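Local coordinates for protein 16S rRNA (adenine(1408)-N(1))-methyltransferase (Catenulispora acidiphila, PDB 4X1O) that probably methylates N1 of adenine 1408 in 16S ribosomal RNA, using S-adenosyl-L-methionine as methyl donor, a modification associated with aminoglycoside resistance, at residues Glu111-Ala115 with Ala116-Val120; Leu139-Ala142 with Asp143-Ser146; Pro183-Val186 with Val187-Gly190. All blocks are in the same frame, centred on the assembly; numbering follows the deposited sequence.

Three short-range contacts illustrate how a methyltransferase with a central seven-stranded sheet shapes its turns and helix ends. Interactions 1 and 2 lie about 15 Å apart between centres and meet where Glu-111 CB packs 3.9 Å from Asp-143 O. Both border the S-adenosyl-L-methionine site, which is empty in this model: Glu-111 belongs to it, and the side chain of Val-144 comes within about 4 Å of that of its member Leu-133. Interaction 3 is more remote, its centre about 29 Å from that of interaction 1 and 15 Å from that of interaction 2. Arg-194 connects the latter pair, hydrogen-bonding to Leu-139 O through NE and to Thr-189 O through NH2.

Interaction 1 (Glu111-Ala115 with Ala116-Val120); sequences ETVPA and ALHGV
His-118 folds back against Val-113 and the Pro-114-Ala-115 backbone, its ring packed against a 3-10 turn that backbone bonds close. The ring lies beside the backbone N, CG anti to the carbonyl carbon (chi1 -81°), which brings its CD2 edge round to the preceding residues. There His-118 CD2 sits 3.3 Å from Pro-114 O, an oxygen near the ring plane, and 3.4 Å from Ala-115 CA. Val-113 offers one methyl: CG2 approaches CD2 of His-118 obliquely at 3.4 Å, and reaches Leu-117 CB at 4.1 Å. Ala-115 contributes mainly backbone, its carbonyl O receiving His-118 N at 3.1 Å while Leu-117 N bonds to Pro-114 O at 3.0 Å. In both bonds the donor stands above the carbonyl plane. A type II beta turn from Leu-117 to Val-120 follows, with Gly-119 at its third position, where phi is positive. This part of the loop between strands 103-107 and 123-127 opens with Glu-111 of the cofactor site, and Val-113 neighbours Ile-110 of that site. Val-113 and Leu-117 rest on Val-151 of helix 142-151, His-118 touches Ala-150, and Trp-40 of helix 37-46 packs on Leu-117 and bonds through NE1 to Ala-116 O.

Interaction 2 (Leu139-Ala142 with Asp143-Ser146); sequences LGEA and DVLS
The carboxylates of Glu-141 and Asp-143 cross at an angle at the start of a helix and share a counter-charge, Lys-132. Glu-141 OE2 lies 2.8 Å from Asp-143 OD1, with the two carboxylate planes turned 33° apart, a close approach of like charges probably eased by Lys-132 NZ, which forms salt bridges to Glu-141 OE2 and to Asp-143 OD2. The lysine and the helix N-terminus would both tend to stabilise the negative charge. The extended Glu-141 chain reaches across from the N-cap residue, whereas Asp-143 has CG between its backbone N and carbonyl carbon (chi1 54°), which turns OD1 back to Val-144 N for a weak bond of 2.8 Å. In the backbone, Glu-141 O takes a nearly straight bond from Leu-145 N at 3.0 Å, and Ala-142 O accepts Ser-146 N at 2.8 Å. Leu-145 CD2 packs on Gly-140 CA at 3.6 Å; that glycine is the C-prime residue of the Schellman motif ending helix 131-139. The contact forms the corner between helices 131-139 and 142-151. Leu-198, in the loop before strand 200-212, packs against Ala-142, Leu-145 and Ser-146, and Trp-200 of that strand makes a weak hydrogen bond to Leu-145 O.

Interaction 3 (Pro183-Val186 with Val187-Gly190); sequences PETV and VSTG
A helix C-terminus running directly into the next helix is the element here: helix 183-188 runs out through Thr-189 to Gly-190, where a positive phi first takes the chain out of helical geometry and which is also the N-cap of helix 191-197. Thr-185 and Thr-189 carry the contact. Glu-184 O accepts Ser-188 N at 3.1 Å, in the carbonyl plane, and Val-187 N only weakly. Past it, Gly-190 N closes back on Val-187 O at 2.9 Å. With chi1 73° the Ser-188 hydroxyl is set back over the preceding turn, OG 3.2 Å from Thr-185 CA. Beyond the segments, Thr-185 OG1 bonds to Thr-182 N, and Thr-189 OG1 makes a weak hydrogen bond with Leu-191 N. A backbone bond joins Val-186 to Thr-192, and the Val-186 side chain packs on Leu-191 and Thr-192 of helix 191-197 and on Val-205 of strand 200-212. The contact is surface packing remote from the annotated cofactor site. Its polar centre is the carbonyl of Thr-185, gripped twice by one residue: Thr-189 N bonds to Thr-185 O at 2.9 Å, and Thr-189 OG1, tilted 17° from the carbonyl plane, donates to that same Thr-185 O at 2.7 Å.

Interaction 1 (Glu111-Ala115 with Ala116-Val120)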
ATOM      1  N   GLU A 111       8.782   2.080   7.645  1.00 37.92           N
ATOM      2  CA  GLU A 111       9.501   3.101   8.404  1.00 43.99           C
ATOM      3  C   GLU A 111      11.009   2.984   8.201  1.00 43.79           C
ATOM      4  O   GLU A 111      11.756   3.903   8.520  1.00 50.02           O
ATOM      5  CB  GLU A 111       9.156   3.023   9.899  1.00 47.42           C
ATOM      6  CG  GLU A 111       9.526   1.720  10.586  1.00 57.02           C
ATOM      7  CD  GLU A 111       8.453   0.657  10.444  1.00 60.17           C
ATOM      8  OE1 GLU A 111       7.563   0.820   9.584  1.00 54.36           O
ATOM      9  OE2 GLU A 111       8.496  -0.340  11.197  1.00 67.19           O
ATOM     10  N   THR A 112      11.449   1.856   7.656  1.00 41.80           N
ATOM     11  CA  THR A 112      12.865   1.636   7.397  1.00 39.87           C
ATOM     12  C   THR A 112      13.098   1.165   5.969  1.00 45.59           C
ATOM     13  O   THR A 112      13.782   0.166   5.751  1.00 48.89           O
ATOM     14  CB  THR A 112      13.464   0.595   8.367  1.00 54.94           C
ATOM     15  OG1 THR A 112      12.767  -0.648   8.222  1.00 51.71           O
ATOM     16  CG2 THR A 112      13.357   1.076   9.813  1.00 57.68           C
ATOM     17  N   VAL A 113      12.527   1.881   5.001  1.00 42.30           N
ATOM     18  CA  VAL A 113      12.651   1.491   3.599  1.00 44.36           C
ATOM     19  C   VAL A 113      14.127   1.454   3.209  1.00 35.37           C
ATOM     20  O   VAL A 113      14.898   2.364   3.528  1.00 40.20           O
ATOM     21  CB  VAL A 113      11.864   2.449   2.633  1.00 53.48           C
ATOM     22  CG1 VAL A 113      11.145   3.537   3.394  1.00 42.37           C
ATOM     23  CG2 VAL A 113      12.754   3.046   1.546  1.00 55.31           C
ATOM     24  N   PRO A 114      14.534   0.365   2.554  1.00 42.28           N
ATOM     25  CA  PRO A 114      15.901   0.242   2.052  1.00 45.39           C
ATOM     26  C   PRO A 114      16.127   1.166   0.862  1.00 41.28           C
ATOM     27  O   PRO A 114      15.167   1.549   0.180  1.00 36.18           O
ATOM     28  CB  PRO A 114      15.993  -1.229   1.646  1.00 48.96           C
ATOM     29  CG  PRO A 114      14.588  -1.612   1.328  1.00 52.15           C
ATOM     30  CD  PRO A 114      13.725  -0.832   2.275  1.00 48.00           C
ATOM     31  N   ALA A 115      17.387   1.502   0.615  1.00 39.85           N
ATOM     32  CA  ALA A 115      17.759   2.480  -0.402  1.00 37.15           C
ATOM     33  C   ALA A 115      17.290   2.096  -1.809  1.00 33.08           C
ATOM     34  O   ALA A 115      17.065   2.967  -2.651  1.00 32.07           O
ATOM     35  CB  ALA A 115      19.258   2.683  -0.395  1.00 48.68           C
ATOM     36  N   ALA A 116      17.151   0.798  -2.059  1.00 32.77           N
ATOM     37  CA  ALA A 116      16.752   0.318  -3.383  1.00 36.25           C
ATOM     38  C   ALA A 116      15.317   0.731  -3.736  1.00 29.85           C
ATOM     39  O   ALA A 116      14.941   0.717  -4.901  1.00 32.61           O
ATOM     40  CB  ALA A 116      16.897  -1.191  -3.462  1.00 40.10           C
ATOM     41  N   LEU A 117      14.529   1.096  -2.731  1.00 23.87           N
ATOM     42  CA  LEU A 117      13.153   1.552  -2.955  1.00 21.03           C
ATOM     43  C   LEU A 117      12.980   3.064  -2.931  1.00 23.77           C
ATOM     44  O   LEU A 117      11.872   3.548  -3.122  1.00 20.76           O
ATOM     45  CB  LEU A 117      12.208   0.959  -1.913  1.00 27.72           C
ATOM     46  CG  LEU A 117      11.950  -0.537  -2.023  1.00 31.79           C
ATOM     47  CD1 LEU A 117      10.980  -0.964  -0.942  1.00 33.89           C
ATOM     48  CD2 LEU A 117      11.394  -0.846  -3.398  1.00 34.68           C
ATOM     49  N   HIS A 118      14.050   3.808  -2.678  1.00 23.16           N
ATOM     50  CA  HIS A 118      13.918   5.262  -2.618  1.00 24.96           C
ATOM     51  C   HIS A 118      13.634   5.851  -3.996  1.00 21.67           C
ATOM     52  O   HIS A 118      14.346   5.578  -4.960  1.00 24.20           O
ATOM     53  CB  HIS A 118      15.178   5.888  -2.025  1.00 32.06           C
ATOM     54  CG  HIS A 118      15.232   5.845  -0.529  1.00 48.32           C
ATOM     55  ND1 HIS A 118      15.056   6.969   0.252  1.00 58.34           N
ATOM     56  CD2 HIS A 118      15.418   4.818   0.331  1.00 51.02           C
ATOM     57  CE1 HIS A 118      15.148   6.633   1.527  1.00 56.97           C
ATOM     58  NE2 HIS A 118      15.363   5.334   1.602  1.00 49.74           N
ATOM     59  N   GLY A 119      12.572   6.646  -4.079  1.00 20.99           N
ATOM     60  CA  GLY A 119      12.283   7.446  -5.251  1.00 23.99           C
ATOM     61  C   GLY A 119      11.882   6.631  -6.454  1.00 25.05           C
ATOM     62  O   GLY A 119      12.101   7.054  -7.588  1.00 26.44           O
ATOM     63  N   VAL A 120      11.295   5.462  -6.227  1.00 20.23           N
ATOM     64  CA  VAL A 120      10.978   4.602  -7.366  1.00 23.79           C
ATOM     65  C   VAL A 120       9.521   4.703  -7.819  1.00 21.03           C
ATOM     66  O   VAL A 120       9.212   4.403  -8.969  1.00 21.28           O
ATOM     67  CB  VAL A 120      11.289   3.123  -7.068  1.00 21.18           C
ATOM     68  CG1 VAL A 120      12.789   2.924  -6.723  1.00 21.95           C
ATOM     69  CG2 VAL A 120      10.385   2.563  -5.976  1.00 20.59           C
TER

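Interaction 2 (Leu139-Ala142 with Asp143-Ser146)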
ATOM      1  N   LEU A 139      -2.287   8.836  12.976  1.00 16.25           N
ATOM      2  CA  LEU A 139      -1.634   9.865  13.795  1.00 17.37           C
ATOM      3  C   LEU A 139      -0.750  10.812  12.986  1.00 22.91           C
ATOM      4  O   LEU A 139      -0.404  11.905  13.463  1.00 25.28           O
ATOM      5  CB  LEU A 139      -0.780   9.214  14.879  1.00 19.07           C
ATOM      6  CG  LEU A 139      -1.584   8.472  15.943  1.00 22.83           C
ATOM      7  CD1 LEU A 139      -0.621   7.757  16.899  1.00 25.00           C
ATOM      8  CD2 LEU A 139      -2.478   9.463  16.674  1.00 31.85           C
ATOM      9  N   GLY A 140      -0.365  10.394  11.785  1.00 17.79           N
ATOM     10  CA  GLY A 140       0.585  11.173  11.002  1.00 22.44           C
ATOM     11  C   GLY A 140       1.958  11.098  11.631  1.00 26.94           C
ATOM     12  O   GLY A 140       2.649  12.109  11.799  1.00 26.77           O
ATOM     13  N   GLU A 141       2.334   9.880  11.998  1.00 21.14           N
ATOM     14  CA  GLU A 141       3.611   9.582  12.616  1.00 25.11           C
ATOM     15  C   GLU A 141       4.733   9.812  11.610  1.00 23.38           C
ATOM     16  O   GLU A 141       4.677   9.295  10.492  1.00 22.96           O
ATOM     17  CB  GLU A 141       3.613   8.133  13.104  1.00 32.44           C
ATOM     18  CG  GLU A 141       4.544   7.820  14.246  1.00 55.06           C
ATOM     19  CD  GLU A 141       4.339   6.404  14.760  1.00 70.53           C
ATOM     20  OE1 GLU A 141       3.390   6.186  15.545  1.00 76.92           O
ATOM     21  OE2 GLU A 141       5.114   5.507  14.368  1.00 71.62           O
ATOM     22  N   ALA A 142       5.740  10.579  12.005  1.00 23.74           N
ATOM     23  CA  ALA A 142       6.803  10.973  11.089  1.00 20.91           C
ATOM     24  C   ALA A 142       7.534   9.798  10.439  1.00 28.58           C
ATOM     25  O   ALA A 142       7.801   9.844   9.249  1.00 25.34           O
ATOM     26  CB  ALA A 142       7.806  11.871  11.809  1.00 27.05           C
ATOM     27  N   ASP A 143       7.859   8.745  11.193  1.00 23.66           N
ATOM     28  CA  ASP A 143       8.634   7.666  10.577  1.00 25.51           C
ATOM     29  C   ASP A 143       7.845   6.936   9.473  1.00 22.53           C
ATOM     30  O   ASP A 143       8.410   6.568   8.434  1.00 22.44           O
ATOM     31  CB  ASP A 143       9.140   6.678  11.635  1.00 29.64           C
ATOM     32  CG  ASP A 143       8.037   6.127  12.515  1.00 47.25           C
ATOM     33  OD1 ASP A 143       6.906   6.656  12.475  1.00 48.34           O
ATOM     34  OD2 ASP A 143       8.315   5.166  13.265  1.00 55.15           O
ATOM     35  N   VAL A 144       6.544   6.762   9.673  1.00 20.51           N
ATOM     36  CA  VAL A 144       5.697   6.128   8.653  1.00 19.95           C
ATOM     37  C   VAL A 144       5.442   7.053   7.450  1.00 19.67           C
ATOM     38  O   VAL A 144       5.565   6.636   6.288  1.00 21.10           O
ATOM     39  CB  VAL A 144       4.351   5.683   9.262  1.00 19.86           C
ATOM     40  CG1 VAL A 144       3.402   5.174   8.181  1.00 22.49           C
ATOM     41  CG2 VAL A 144       4.581   4.615  10.341  1.00 22.35           C
ATOM     42  N   LEU A 145       5.115   8.311   7.720  1.00 21.98           N
ATOM     43  CA  LEU A 145       4.860   9.262   6.631  1.00 18.60           C
ATOM     44  C   LEU A 145       6.114   9.523   5.796  1.00 16.95           C
ATOM     45  O   LEU A 145       6.036   9.682   4.576  1.00 18.23           O
ATOM     46  CB  LEU A 145       4.343  10.591   7.177  1.00 20.70           C
ATOM     47  CG  LEU A 145       2.830  10.801   7.269  1.00 25.94           C
ATOM     48  CD1 LEU A 145       2.114   9.592   7.829  1.00 29.10           C
ATOM     49  CD2 LEU A 145       2.516  12.077   8.076  1.00 22.04           C
ATOM     50  N   SER A 146       7.257   9.603   6.467  1.00 17.95           N
ATOM     51  CA  SER A 146       8.524   9.830   5.791  1.00 16.65           C
ATOM     52  C   SER A 146       8.906   8.617   4.959  1.00 19.91           C
ATOM     53  O   SER A 146       9.455   8.765   3.878  1.00 21.24           O
ATOM     54  CB  SER A 146       9.640  10.151   6.793  1.00 28.87           C
ATOM     55  OG  SER A 146       9.449  11.455   7.315  1.00 35.67           O
TER

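Interaction 3 (Pro183-Val186 with Val187-Gly190)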
ATOM      1  N   PRO A 183     -13.215  13.017   7.866  1.00 28.31           N
ATOM      2  CA  PRO A 183     -12.650  14.084   7.033  1.00 28.43           C
ATOM      3  C   PRO A 183     -12.432  15.406   7.787  1.00 30.02           C
ATOM      4  O   PRO A 183     -11.444  16.094   7.535  1.00 31.83           O
ATOM      5  CB  PRO A 183     -13.695  14.250   5.925  1.00 30.14           C
ATOM      6  CG  PRO A 183     -14.295  12.886   5.793  1.00 29.17           C
ATOM      7  CD  PRO A 183     -14.350  12.343   7.200  1.00 30.16           C
ATOM      8  N   GLU A 184     -13.329  15.753   8.706  1.00 26.97           N
ATOM      9  CA  GLU A 184     -13.133  16.959   9.503  1.00 31.52           C
ATOM     10  C   GLU A 184     -11.924  16.837  10.447  1.00 28.02           C
ATOM     11  O   GLU A 184     -11.176  17.799  10.638  1.00 32.64           O
ATOM     12  CB  GLU A 184     -14.389  17.291  10.309  1.00 36.76           C
ATOM     13  CG  GLU A 184     -15.388  16.156  10.430  1.00 57.28           C
ATOM     14  CD  GLU A 184     -16.151  15.916   9.139  1.00 66.52           C
ATOM     15  OE1 GLU A 184     -16.609  16.907   8.530  1.00 74.41           O
ATOM     16  OE2 GLU A 184     -16.262  14.741   8.726  1.00 58.93           O
ATOM     17  N   THR A 185     -11.720  15.669  11.041  1.00 26.54           N
ATOM     18  CA  THR A 185     -10.655  15.593  12.030  1.00 23.21           C
ATOM     19  C   THR A 185      -9.305  15.339  11.370  1.00 22.93           C
ATOM     20  O   THR A 185      -8.265  15.488  12.008  1.00 25.67           O
ATOM     21  CB  THR A 185     -10.928  14.528  13.112  1.00 30.41           C
ATOM     22  OG1 THR A 185     -10.940  13.218  12.540  1.00 28.82           O
ATOM     23  CG2 THR A 185     -12.256  14.799  13.804  1.00 34.57           C
ATOM     24  N   VAL A 186      -9.301  14.969  10.092  1.00 25.14           N
ATOM     25  CA  VAL A 186      -8.036  14.920   9.360  1.00 21.47           C
ATOM     26  C   VAL A 186      -7.410  16.315   9.376  1.00 24.72           C
ATOM     27  O   VAL A 186      -6.193  16.465   9.496  1.00 25.25           O
ATOM     28  CB  VAL A 186      -8.233  14.418   7.904  1.00 22.12           C
ATOM     29  CG1 VAL A 186      -6.979  14.654   7.073  1.00 28.95           C
ATOM     30  CG2 VAL A 186      -8.600  12.949   7.930  1.00 21.03           C
ATOM     31  N   VAL A 187      -8.250  17.343   9.301  1.00 27.09           N
ATOM     32  CA  VAL A 187      -7.763  18.708   9.427  1.00 25.74           C
ATOM     33  C   VAL A 187      -7.521  19.087  10.889  1.00 29.59           C
ATOM     34  O   VAL A 187      -6.428  19.523  11.253  1.00 29.29           O
ATOM     35  CB  VAL A 187      -8.738  19.719   8.804  1.00 31.98           C
ATOM     36  CG1 VAL A 187      -8.199  21.130   8.967  1.00 35.61           C
ATOM     37  CG2 VAL A 187      -8.962  19.388   7.337  1.00 42.24           C
ATOM     38  N   SER A 188      -8.532  18.894  11.727  1.00 27.39           N
ATOM     39  CA  SER A 188      -8.486  19.415  13.097  1.00 25.84           C
ATOM     40  C   SER A 188      -7.441  18.711  13.995  1.00 28.05           C
ATOM     41  O   SER A 188      -6.978  19.298  14.976  1.00 31.20           O
ATOM     42  CB  SER A 188      -9.878  19.325  13.730  1.00 28.89           C
ATOM     43  OG  SER A 188     -10.208  17.987  14.052  1.00 29.89           O
ATOM     44  N   THR A 189      -7.068  17.475  13.676  1.00 20.36           N
ATOM     45  CA  THR A 189      -6.001  16.801  14.437  1.00 21.18           C
ATOM     46  C   THR A 189      -4.619  17.236  13.974  1.00 23.13           C
ATOM     47  O   THR A 189      -3.602  16.816  14.544  1.00 24.32           O
ATOM     48  CB  THR A 189      -6.039  15.260  14.328  1.00 25.55           C
ATOM     49  OG1 THR A 189      -5.848  14.864  12.961  1.00 24.26           O
ATOM     50  CG2 THR A 189      -7.334  14.686  14.882  1.00 25.73           C
ATOM     51  N   GLY A 190      -4.588  18.067  12.937  1.00 23.21           N
ATOM     52  CA  GLY A 190      -3.345  18.492  12.324  1.00 24.40           C
ATOM     53  C   GLY A 190      -2.734  17.497  11.349  1.00 20.38           C
ATOM     54  O   GLY A 190      -1.619  17.694  10.902  1.00 23.70           O
TER